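Local coordinates for CurM Sulfotransferase (Moorea producta, PDB 4GBM), which probably transfers a sulfo group from PAPS to a polyketide intermediate in curacin biosynthesis, and is seen here with the product nucleotide PAP bound, at residues Ile117-Tyr121 with Ala152-Asn156; Tyr161-Pro166 with Trp197-Asn201; His165-Glu171 with Lys285-Leu291. The protein carries 2 engineered substitutions. All blocks are in the same frame, centred on the assembly; numbering follows the deposited sequence.

Contact 1. Residues Ile117-Tyr121 with Ala152-Asn156; sequences IQQVY and ALFAN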
loop_
_atom_site.group_PDB
_atom_site.type_symbol
_atom_site.label_atom_id
_atom_site.label_comp_id
_atom_site.label_asym_id
_atom_site.label_seq_id
_atom_site.Cartn_x
_atom_site.Cartn_y
_atom_site.Cartn_z
ATOM N N ILE A 117 14.978 -12.356 -2.391
ATOM C CA ILE A 117 13.728 -11.646 -2.660
ATOM C C ILE A 117 13.712 -11.110 -4.101
ATOM O O ILE A 117 12.676 -11.133 -4.771
ATOM C CB ILE A 117 13.436 -10.558 -1.588
ATOM C CG1 ILE A 117 12.430 -11.083 -0.556
ATOM C CG2 ILE A 117 12.817 -9.315 -2.203
ATOM C CD1 ILE A 117 12.841 -12.348 0.148
ATOM N N GLN A 118 14.871 -10.676 -4.596
ATOM C CA GLN A 118 14.954 -10.233 -5.983
ATOM C C GLN A 118 14.596 -11.359 -6.964
ATOM O O GLN A 118 13.897 -11.121 -7.944
ATOM C CB GLN A 118 16.332 -9.665 -6.298
ATOM C CG GLN A 118 16.361 -8.890 -7.594
ATOM C CD GLN A 118 17.733 -8.363 -7.921
ATOM O OE1 GLN A 118 18.731 -9.076 -7.806
ATOM N NE2 GLN A 118 17.795 -7.109 -8.350
ATOM N N GLN A 119 15.067 -12.578 -6.691
ATOM C CA GLN A 119 14.709 -13.726 -7.535
ATOM C C GLN A 119 13.209 -13.995 -7.530
ATOM O O GLN A 119 12.636 -14.348 -8.562
ATOM C CB GLN A 119 15.466 -14.983 -7.109
ATOM C CG GLN A 119 16.908 -15.016 -7.566
ATOM C CD GLN A 119 17.659 -16.184 -6.965
ATOM O OE1 GLN A 119 17.748 -16.318 -5.747
ATOM N NE2 GLN A 119 18.193 -17.049 -7.821
ATOM N N VAL A 120 12.569 -13.823 -6.374
ATOM C CA VAL A 120 11.129 -14.065 -6.281
ATOM C C VAL A 120 10.363 -12.987 -7.044
ATOM O O VAL A 120 9.424 -13.290 -7.783
ATOM C CB VAL A 120 10.660 -14.197 -4.810
ATOM C CG1 VAL A 120 9.140 -14.325 -4.724
ATOM C CG2 VAL A 120 11.321 -15.413 -4.184
ATOM N N TYR A 121 10.781 -11.733 -6.893
ATOM C CA TYR A 121 10.200 -10.663 -7.697
ATOM C C TYR A 121 10.354 -10.943 -9.199
ATOM O O TYR A 121 9.421 -10.713 -9.968
ATOM C CB TYR A 121 10.826 -9.320 -7.354
ATOM C CG TYR A 121 10.153 -8.503 -6.266
ATOM C CD1 TYR A 121 10.873 -8.114 -5.140
ATOM C CD2 TYR A 121 8.822 -8.059 -6.391
ATOM C CE1 TYR A 121 10.295 -7.334 -4.152
ATOM C CE2 TYR A 121 8.236 -7.266 -5.397
ATOM C CZ TYR A 121 8.984 -6.905 -4.288
ATOM O OH TYR A 121 8.438 -6.119 -3.292
ATOM N N ALA A 152 17.188 -0.250 -5.044
ATOM C CA ALA A 152 18.318 -1.172 -5.159
ATOM C C ALA A 152 17.977 -2.391 -6.006
ATOM O O ALA A 152 18.844 -2.928 -6.703
ATOM C CB ALA A 152 18.806 -1.601 -3.781
ATOM N N LEU A 153 16.718 -2.818 -5.951
ATOM C CA LEU A 153 16.295 -4.047 -6.624
ATOM C C LEU A 153 15.761 -3.821 -8.032
ATOM O O LEU A 153 15.855 -4.711 -8.882
ATOM C CB LEU A 153 15.227 -4.773 -5.797
ATOM C CG LEU A 153 15.624 -5.328 -4.425
ATOM C CD1 LEU A 153 14.443 -6.041 -3.780
ATOM C CD2 LEU A 153 16.830 -6.249 -4.515
ATOM N N PHE A 154 15.190 -2.641 -8.257
ATOM C CA PHE A 154 14.470 -2.324 -9.486
ATOM C C PHE A 154 15.028 -1.070 -10.128
ATOM O O PHE A 154 15.466 -0.146 -9.429
ATOM C CB PHE A 154 12.985 -2.060 -9.201
ATOM C CG PHE A 154 12.253 -3.221 -8.587
ATOM C CD1 PHE A 154 11.715 -4.216 -9.392
ATOM C CD2 PHE A 154 12.085 -3.311 -7.201
ATOM C CE1 PHE A 154 11.027 -5.296 -8.835
ATOM C CE2 PHE A 154 11.391 -4.396 -6.636
ATOM C CZ PHE A 154 10.864 -5.381 -7.469
ATOM N N ALA A 155 14.975 -1.024 -11.456
ATOM C CA ALA A 155 15.375 0.158 -12.195
ATOM C C ALA A 155 14.171 0.931 -12.728
ATOM O O ALA A 155 13.284 0.355 -13.358
ATOM C CB ALA A 155 16.307 -0.236 -13.338
ATOM N N ASN A 156 14.164 2.241 -12.466
ATOM C CA ASN A 156 13.165 3.184 -12.984
ATOM C C ASN A 156 11.721 2.879 -12.601
ATOM O O ASN A 156 10.785 3.114 -13.372
ATOM C CB ASN A 156 13.331 3.392 -14.495
ATOM C CG ASN A 156 14.658 4.037 -14.848
ATOM O OD1 ASN A 156 15.630 3.349 -15.163
ATOM N ND2 ASN A 156 14.714 5.365 -14.764
HETATM O O HOH W 1 20.174 -5.353 -7.780
#

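Contact 2. Residues Tyr161-Pro166 with Trp197-Asn201; sequences YLVRHP and WAKSN. With A3P (adenosine-3'-5'-diphosphate), chain G.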
loop_
_atom_site.group_PDB
_atom_site.type_symbol
_atom_site.label_atom_id
_atom_site.label_comp_id
_atom_site.label_asym_id
_atom_site.label_seq_id
_atom_site.Cartn_x
_atom_site.Cartn_y
_atom_site.Cartn_z
ATOM N N TYR A 161 2.403 8.386 -4.577
ATOM C CA TYR A 161 2.417 8.856 -3.198
ATOM C C TYR A 161 0.999 9.233 -2.821
ATOM O O TYR A 161 0.475 10.253 -3.279
ATOM C CB TYR A 161 3.382 10.044 -3.065
ATOM C CG TYR A 161 3.460 10.708 -1.699
ATOM C CD1 TYR A 161 3.122 10.025 -0.520
ATOM C CD2 TYR A 161 3.913 12.020 -1.590
ATOM C CE1 TYR A 161 3.213 10.657 0.722
ATOM C CE2 TYR A 161 4.011 12.659 -0.358
ATOM C CZ TYR A 161 3.667 11.971 0.792
ATOM O OH TYR A 161 3.752 12.618 1.991
ATOM N N LEU A 162 0.377 8.370 -2.021
ATOM C CA LEU A 162 -1.003 8.554 -1.572
ATOM C C LEU A 162 -1.003 9.203 -0.192
ATOM O O LEU A 162 -0.377 8.692 0.736
ATOM C CB LEU A 162 -1.721 7.200 -1.544
ATOM C CG LEU A 162 -3.151 7.161 -1.004
ATOM C CD1 LEU A 162 -4.123 7.994 -1.850
ATOM C CD2 LEU A 162 -3.611 5.716 -0.917
ATOM N N VAL A 163 -1.691 10.340 -0.084
ATOM C CA VAL A 163 -1.770 11.103 1.163
ATOM C C VAL A 163 -3.219 11.280 1.613
ATOM O O VAL A 163 -4.128 11.344 0.786
ATOM C CB VAL A 163 -1.074 12.497 1.060
ATOM C CG1 VAL A 163 0.409 12.354 0.789
ATOM C CG2 VAL A 163 -1.716 13.379 -0.003
ATOM N N ARG A 164 -3.421 11.332 2.929
ATOM C CA ARG A 164 -4.733 11.618 3.506
ATOM C C ARG A 164 -4.560 12.596 4.665
ATOM O O ARG A 164 -3.511 12.622 5.301
ATOM C CB ARG A 164 -5.419 10.324 3.962
ATOM C CG ARG A 164 -6.861 10.539 4.414
ATOM C CD ARG A 164 -7.529 9.236 4.751
ATOM N NE ARG A 164 -8.944 9.454 5.043
ATOM C CZ ARG A 164 -9.759 8.507 5.489
ATOM N NH1 ARG A 164 -9.285 7.293 5.741
ATOM N NH2 ARG A 164 -11.042 8.777 5.701
ATOM N N HIS A 165 -5.589 13.402 4.925
ATOM C CA HIS A 165 -5.545 14.386 5.992
ATOM C C HIS A 165 -5.149 13.719 7.311
ATOM O O HIS A 165 -5.667 12.649 7.644
ATOM C CB HIS A 165 -6.915 15.045 6.143
ATOM C CG HIS A 165 -6.893 16.304 6.953
ATOM N ND1 HIS A 165 -6.763 16.310 8.328
ATOM C CD2 HIS A 165 -7.001 17.600 6.578
ATOM C CE1 HIS A 165 -6.773 17.559 8.761
ATOM N NE2 HIS A 165 -6.921 18.359 7.720
ATOM N N PRO A 166 -4.245 14.351 8.072
ATOM C CA PRO A 166 -3.801 13.720 9.319
ATOM C C PRO A 166 -4.931 13.450 10.332
ATOM O O PRO A 166 -4.873 12.451 11.049
ATOM C CB PRO A 166 -2.782 14.731 9.885
ATOM C CG PRO A 166 -3.140 16.036 9.225
ATOM C CD PRO A 166 -3.578 15.648 7.845
ATOM N N TRP A 197 1.710 8.807 11.212
ATOM C CA TRP A 197 1.393 9.642 10.052
ATOM C C TRP A 197 2.556 10.578 9.706
ATOM O O TRP A 197 2.934 10.700 8.539
ATOM C CB TRP A 197 0.103 10.440 10.291
ATOM C CG TRP A 197 -0.325 11.239 9.089
ATOM C CD1 TRP A 197 -1.137 10.815 8.071
ATOM C CD2 TRP A 197 0.036 12.595 8.774
ATOM N NE1 TRP A 197 -1.297 11.816 7.143
ATOM C CE2 TRP A 197 -0.589 12.919 7.548
ATOM C CE3 TRP A 197 0.829 13.565 9.411
ATOM C CZ2 TRP A 197 -0.447 14.174 6.942
ATOM C CZ3 TRP A 197 0.970 14.811 8.811
ATOM C CH2 TRP A 197 0.331 15.105 7.587
ATOM N N ALA A 198 3.135 11.215 10.726
ATOM C CA ALA A 198 4.220 12.180 10.522
ATOM C C ALA A 198 5.487 11.512 9.992
ATOM O O ALA A 198 6.086 11.998 9.025
ATOM C CB ALA A 198 4.516 12.939 11.822
ATOM N N LYS A 199 5.881 10.397 10.614
ATOM C CA LYS A 199 7.106 9.695 10.217
ATOM C C LYS A 199 6.986 9.092 8.817
ATOM O O LYS A 199 7.907 9.233 8.000
ATOM C CB LYS A 199 7.499 8.629 11.249
ATOM C CG LYS A 199 8.688 7.771 10.843
ATOM C CD LYS A 199 9.228 6.948 12.002
ATOM C CE LYS A 199 10.193 5.869 11.515
ATOM N NZ LYS A 199 11.302 6.380 10.643
ATOM N N SER A 200 5.862 8.430 8.538
ATOM C CA SER A 200 5.624 7.829 7.225
ATOM C C SER A 200 5.699 8.889 6.137
ATOM O O SER A 200 6.390 8.721 5.135
ATOM C CB SER A 200 4.261 7.136 7.182
ATOM O OG SER A 200 4.191 6.092 8.132
ATOM N N ASN A 201 4.986 9.992 6.348
ATOM C CA ASN A 201 4.970 11.051 5.347
ATOM C C ASN A 201 6.308 11.746 5.189
ATOM O O ASN A 201 6.747 11.977 4.068
ATOM C CB ASN A 201 3.823 12.023 5.592
ATOM C CG ASN A 201 2.517 11.468 5.102
ATOM O OD1 ASN A 201 2.320 11.326 3.892
ATOM N ND2 ASN A 201 1.627 11.109 6.027
HETATM P P1 A3P G . -11.541 3.376 8.074
HETATM O O1P A3P G . -10.883 3.077 9.397
HETATM O O2P A3P G . -12.415 2.256 7.571
HETATM O O3P A3P G . -12.169 4.740 8.023
HETATM P P2 A3P G . -5.771 1.600 4.127
HETATM O O4P A3P G . -4.629 2.444 3.657
HETATM O O5P A3P G . -5.595 0.963 5.476
HETATM O O6P A3P G . -6.267 0.646 3.073
HETATM O "O5'" A3P G . -6.975 2.651 4.373
HETATM C "C5'" A3P G . -8.160 2.212 5.046
HETATM C "C4'" A3P G . -9.173 3.320 4.897
HETATM O "O4'" A3P G . -9.607 3.366 3.532
HETATM C "C3'" A3P G . -10.445 3.058 5.679
HETATM O "O3'" A3P G . -10.278 3.445 7.051
HETATM C "C2'" A3P G . -11.446 3.908 4.906
HETATM O "O2'" A3P G . -11.478 5.247 5.409
HETATM C "C1'" A3P G . -10.908 3.938 3.479
HETATM N N9 A3P G . -11.763 3.113 2.588
HETATM C C8 A3P G . -11.859 1.768 2.545
HETATM N N7 A3P G . -12.772 1.367 1.620
HETATM C C5 A3P G . -13.272 2.489 1.061
HETATM C C6 A3P G . -14.270 2.814 0.015
HETATM N N6 A3P G . -14.920 1.817 -0.636
HETATM N N1 A3P G . -14.490 4.127 -0.259
HETATM C C2 A3P G . -13.833 5.125 0.375
HETATM N N3 A3P G . -12.909 4.896 1.331
HETATM C C4 A3P G . -12.602 3.629 1.692
HETATM O O HOH W 2 0.626 9.165 3.239
HETATM O O HOH W 3 -1.548 9.967 4.706
#

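Contact 3. Residues His165-Glu171 with Lys285-Leu291; sequences HPYSVIE and KWKTIQL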
loop_
_atom_site.group_PDB
_atom_site.type_symbol
_atom_site.label_atom_id
_atom_site.label_comp_id
_atom_site.label_asym_id
_atom_site.label_seq_id
_atom_site.Cartn_x
_atom_site.Cartn_y
_atom_site.Cartn_z
ATOM N N HIS A 165 -5.589 13.402 4.925
ATOM C CA HIS A 165 -5.545 14.386 5.992
ATOM C C HIS A 165 -5.149 13.719 7.311
ATOM O O HIS A 165 -5.667 12.649 7.644
ATOM C CB HIS A 165 -6.915 15.045 6.143
ATOM C CG HIS A 165 -6.893 16.304 6.953
ATOM N ND1 HIS A 165 -6.763 16.310 8.328
ATOM C CD2 HIS A 165 -7.001 17.600 6.578
ATOM C CE1 HIS A 165 -6.773 17.559 8.761
ATOM N NE2 HIS A 165 -6.921 18.359 7.720
ATOM N N PRO A 166 -4.245 14.351 8.072
ATOM C CA PRO A 166 -3.801 13.720 9.319
ATOM C C PRO A 166 -4.931 13.450 10.332
ATOM O O PRO A 166 -4.873 12.451 11.049
ATOM C CB PRO A 166 -2.782 14.731 9.885
ATOM C CG PRO A 166 -3.140 16.036 9.225
ATOM C CD PRO A 166 -3.578 15.648 7.845
ATOM N N TYR A 167 -5.944 14.315 10.396
ATOM C CA TYR A 167 -7.044 14.095 11.353
ATOM C C TYR A 167 -7.754 12.780 11.042
ATOM O O TYR A 167 -8.085 12.006 11.947
ATOM C CB TYR A 167 -8.071 15.224 11.301
ATOM C CG TYR A 167 -7.679 16.559 11.891
ATOM C CD1 TYR A 167 -6.371 16.836 12.314
ATOM C CD2 TYR A 167 -8.632 17.575 11.988
ATOM C CE1 TYR A 167 -6.038 18.090 12.835
ATOM C CE2 TYR A 167 -8.307 18.825 12.501
ATOM C CZ TYR A 167 -7.013 19.073 12.923
ATOM O OH TYR A 167 -6.701 20.309 13.431
ATOM N N SER A 168 -7.986 12.530 9.752
ATOM C CA SER A 168 -8.687 11.331 9.307
ATOM C C SER A 168 -7.865 10.085 9.602
ATOM O O SER A 168 -8.399 9.077 10.079
ATOM C CB SER A 168 -8.993 11.424 7.812
ATOM O OG SER A 168 -9.746 12.588 7.524
ATOM N N VAL A 169 -6.566 10.152 9.310
ATOM C CA VAL A 169 -5.682 9.021 9.558
ATOM C C VAL A 169 -5.590 8.728 11.052
ATOM O O VAL A 169 -5.677 7.574 11.460
ATOM C CB VAL A 169 -4.284 9.256 8.961
ATOM C CG1 VAL A 169 -3.291 8.194 9.450
ATOM C CG2 VAL A 169 -4.370 9.229 7.434
ATOM N N ILE A 170 -5.451 9.777 11.859
ATOM C CA ILE A 170 -5.314 9.603 13.308
ATOM C C ILE A 170 -6.574 8.980 13.923
ATOM O O ILE A 170 -6.480 8.013 14.689
ATOM C CB ILE A 170 -4.914 10.916 14.010
ATOM C CG1 ILE A 170 -3.475 11.275 13.637
ATOM C CG2 ILE A 170 -5.025 10.772 15.536
ATOM C CD1 ILE A 170 -3.119 12.735 13.896
ATOM N N GLU A 171 -7.745 9.507 13.560
ATOM C CA GLU A 171 -9.006 8.982 14.082
ATOM C C GLU A 171 -9.153 7.505 13.731
ATOM O O GLU A 171 -9.556 6.695 14.573
ATOM C CB GLU A 171 -10.186 9.788 13.526
ATOM C CG GLU A 171 -11.554 9.424 14.105
ATOM C CD GLU A 171 -12.222 8.233 13.418
ATOM O OE1 GLU A 171 -11.898 7.943 12.254
ATOM O OE2 GLU A 171 -13.083 7.587 14.054
ATOM N N LYS A 285 -14.215 13.987 6.489
ATOM C CA LYS A 285 -14.310 13.699 7.925
ATOM C C LYS A 285 -13.424 14.609 8.764
ATOM O O LYS A 285 -13.782 14.958 9.887
ATOM C CB LYS A 285 -14.007 12.229 8.202
ATOM C CG LYS A 285 -15.152 11.326 7.749
ATOM C CD LYS A 285 -14.792 9.854 7.835
ATOM C CE LYS A 285 -14.878 9.332 9.258
ATOM N NZ LYS A 285 -14.916 7.842 9.245
ATOM N N TRP A 286 -12.293 15.018 8.195
ATOM C CA TRP A 286 -11.360 15.915 8.878
ATOM C C TRP A 286 -11.979 17.262 9.261
ATOM O O TRP A 286 -11.481 17.933 10.164
ATOM C CB TRP A 286 -10.105 16.141 8.030
ATOM C CG TRP A 286 -10.373 16.796 6.707
ATOM C CD1 TRP A 286 -10.637 16.164 5.519
ATOM C CD2 TRP A 286 -10.409 18.206 6.425
ATOM N NE1 TRP A 286 -10.826 17.085 4.526
ATOM C CE2 TRP A 286 -10.698 18.346 5.048
ATOM C CE3 TRP A 286 -10.228 19.363 7.201
ATOM C CZ2 TRP A 286 -10.808 19.594 4.425
ATOM C CZ3 TRP A 286 -10.336 20.607 6.579
ATOM C CH2 TRP A 286 -10.631 20.710 5.203
ATOM N N LYS A 287 -13.053 17.657 8.578
ATOM C CA LYS A 287 -13.705 18.931 8.871
ATOM C C LYS A 287 -14.399 18.924 10.228
ATOM O O LYS A 287 -14.637 19.985 10.803
ATOM C CB LYS A 287 -14.697 19.315 7.771
ATOM C CG LYS A 287 -14.048 19.616 6.427
ATOM C CD LYS A 287 -15.094 19.987 5.382
ATOM C CE LYS A 287 -14.458 20.140 4.011
ATOM N NZ LYS A 287 -15.473 20.397 2.946
ATOM N N THR A 288 -14.722 17.736 10.734
ATOM C CA THR A 288 -15.478 17.631 11.987
ATOM C C THR A 288 -14.816 16.784 13.069
ATOM O O THR A 288 -15.245 16.825 14.228
ATOM C CB THR A 288 -16.922 17.115 11.759
ATOM O OG1 THR A 288 -16.885 15.875 11.045
ATOM C CG2 THR A 288 -17.755 18.138 10.990
ATOM N N ILE A 289 -13.779 16.027 12.703
ATOM C CA ILE A 289 -13.043 15.228 13.672
ATOM C C ILE A 289 -12.457 16.140 14.750
ATOM O O ILE A 289 -11.828 17.161 14.447
ATOM C CB ILE A 289 -11.936 14.376 12.998
ATOM C CG1 ILE A 289 -12.563 13.167 12.298
ATOM C CG2 ILE A 289 -10.908 13.908 14.023
ATOM C CD1 ILE A 289 -11.631 12.439 11.346
ATOM N N GLN A 290 -12.694 15.770 16.004
ATOM C CA GLN A 290 -12.140 16.485 17.145
ATOM C C GLN A 290 -11.134 15.603 17.867
ATOM O O GLN A 290 -11.509 14.654 18.561
ATOM C CB GLN A 290 -13.254 16.926 18.100
ATOM C CG GLN A 290 -14.218 17.934 17.489
ATOM C CD GLN A 290 -13.523 19.207 17.031
ATOM O OE1 GLN A 290 -12.734 19.801 17.772
ATOM N NE2 GLN A 290 -13.813 19.629 15.804
ATOM N N LEU A 291 -9.853 15.899 17.680
ATOM C CA LEU A 291 -8.797 15.174 18.377
ATOM C C LEU A 291 -8.608 15.782 19.766
ATOM O O LEU A 291 -8.939 16.953 19.974
ATOM C CB LEU A 291 -7.493 15.206 17.572
ATOM C CG LEU A 291 -7.527 14.595 16.163
ATOM C CD1 LEU A 291 -6.167 14.751 15.513
ATOM C CD2 LEU A 291 -7.929 13.128 16.188
HETATM O O HOH W 4 -15.208 7.520 12.018
#

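Contact 1. Residues Ile117-Tyr121 with Ala152-Asn156
Y121 and F154 meet as a T-shaped aromatic pair: CZ of F154 points into the centre of the tyrosine face, 3.4 Å from Y121 CG, with the ring planes at 79° and the centroids 4.8 Å apart. F154 swings its ring in this direction with CG beside its backbone N (chi1 -60°). The apolar part continues through L153. Its CD1 lies 4.0 Å from CG2 of I117, while CD2 lies along the aliphatic part of Q118, the two side chains running past each other in opposite directions. The polar part belongs to the Q118 amide. Its extended chain carries NE2 to the L153 carbonyl O, 3.1 Å away, which takes the N-H on a lone pair in the carbonyl plane and lies in the glutamine amide plane as well. A water accepts from the same NE2 and donates to A152 O, so both N-H groups of the amide are engaged at the C-terminal end of helix 144-153. The Y121 hydroxyl is hydrogen-bonded to OD1 of D135 on strand 132-136. The contact thus fastens the first turn of helix 117-128 to the exit of helix 144-153 into the short, weakly bonded strand 154-155, with L31 of strand 31-32 touching Q118, Y121 and F154.

Contact 2. Residues Tyr161-Pro166 with Trp197-Asn201
This is a buried, mixed polar and aromatic contact between strand 158-163 of the central parallel sheet of the P-loop NTPase-like sulfotransferase fold, with the loop that follows it, and helix 189-208 packed beside it. W197 carries one end. Its indole N-H is given to the carbonyl of R164, NE1 to O 3.0 Å, entering nearly along the C=O axis but bent at the hydrogen (142°). P166 lies over the indole, its CB 3.5 Å from the six-membered ring centroid and almost on the normal, a CH-pi contact, while CD rests near CZ2. With CG anti to the backbone N (chi1 -176°), the tryptophan reaches back from the helix to the proline. At the other end the Y161 hydroxyl donates to N201 OD1 at 2.7 Å, the donor tilted 16° from the carbonyl plane. A water donates to the same OD1 and to L162 O, so two donors grip the amide oxygen. N201 ND2 turns back to its own helix and bonds W197 O at 2.9 Å, which fixes the rotation of the amide; N201 N reaches that oxygen from the opposite face of its plane. A second water accepts from R164 N and, weakly, from W197 NE1. R164 extends away from the helix, and its NH1 donates to O2' of the adenosine-3'-5'-diphosphate at 3.0 Å, with R42 O and L282 O as further acceptors. This is consistent with a second-shell role, in which the indole bond to R164 O may steady the backbone of a residue whose side chain bonds the ribose O2'.

Contact 3. Residues His165-Glu171 with Lys285-Leu291
With CG set between the backbone N and the carbonyl carbon (chi1 62°), W286 turns its indole against H165, whose own ring stands anti to N (chi1 -165°). The two rings form an offset stack, planes at 7° and centroids 4.2 Å apart, and CB of W286 sits over the imidazole face in a CH-pi contact. Hydrogen bonds at both ring nitrogens fix the rotation of H165: ND1 accepts from Y167 N at 3.0 Å, an N-cap bond in the imidazole plane, and NE2 bonds E309 O. Y167 lays its ring edge, at CD2, against W286 O at 3.4 Å, and its CD1 meets L291 CD1. I289 pushes CD1 toward the Y167 carbonyl O and the CB of E171, while L291 CD2 touches I170 CG2 at 3.8 Å. E171 and K285 have opposite charges but stay apart, OE1 to NZ 4.3 Å; a water donating to E171 OE2 and accepting from K285 NZ spans them, and OE1 has a salt bridge to R175. The loop 285-291 thus wraps the first turns of helix 166-175, whose P166 and I170 also pack on helix 189-208, while the C-terminal tail adds Y308 beside H165 and P311 at the Y167 hydroxyl.

Contacts 2 and 3 are close neighbours, centres about 12 Å apart, sharing H165 and P166 where strand 158-163 passes into helix 166-175. They also touch directly: V169 CB of contact 3 lies 3.6 Å from W197 CD1 of contact 2, so the first turn of helix 166-175 is common ground for both. Both border the nucleotide: contact 2 holds R164, which binds it, and the K285 side chain of contact 3 comes within about 4 Å of the nucleotide (nearest atoms). Contact 1 stands apart, its centre about 25 Å from that of contact 2 and about 37 Å from that of contact 3, which lies on the opposite side of the chain's centre. Strand 154-155 leads on into strand 158-163, which ties contact 1 to contact 2 along the chain.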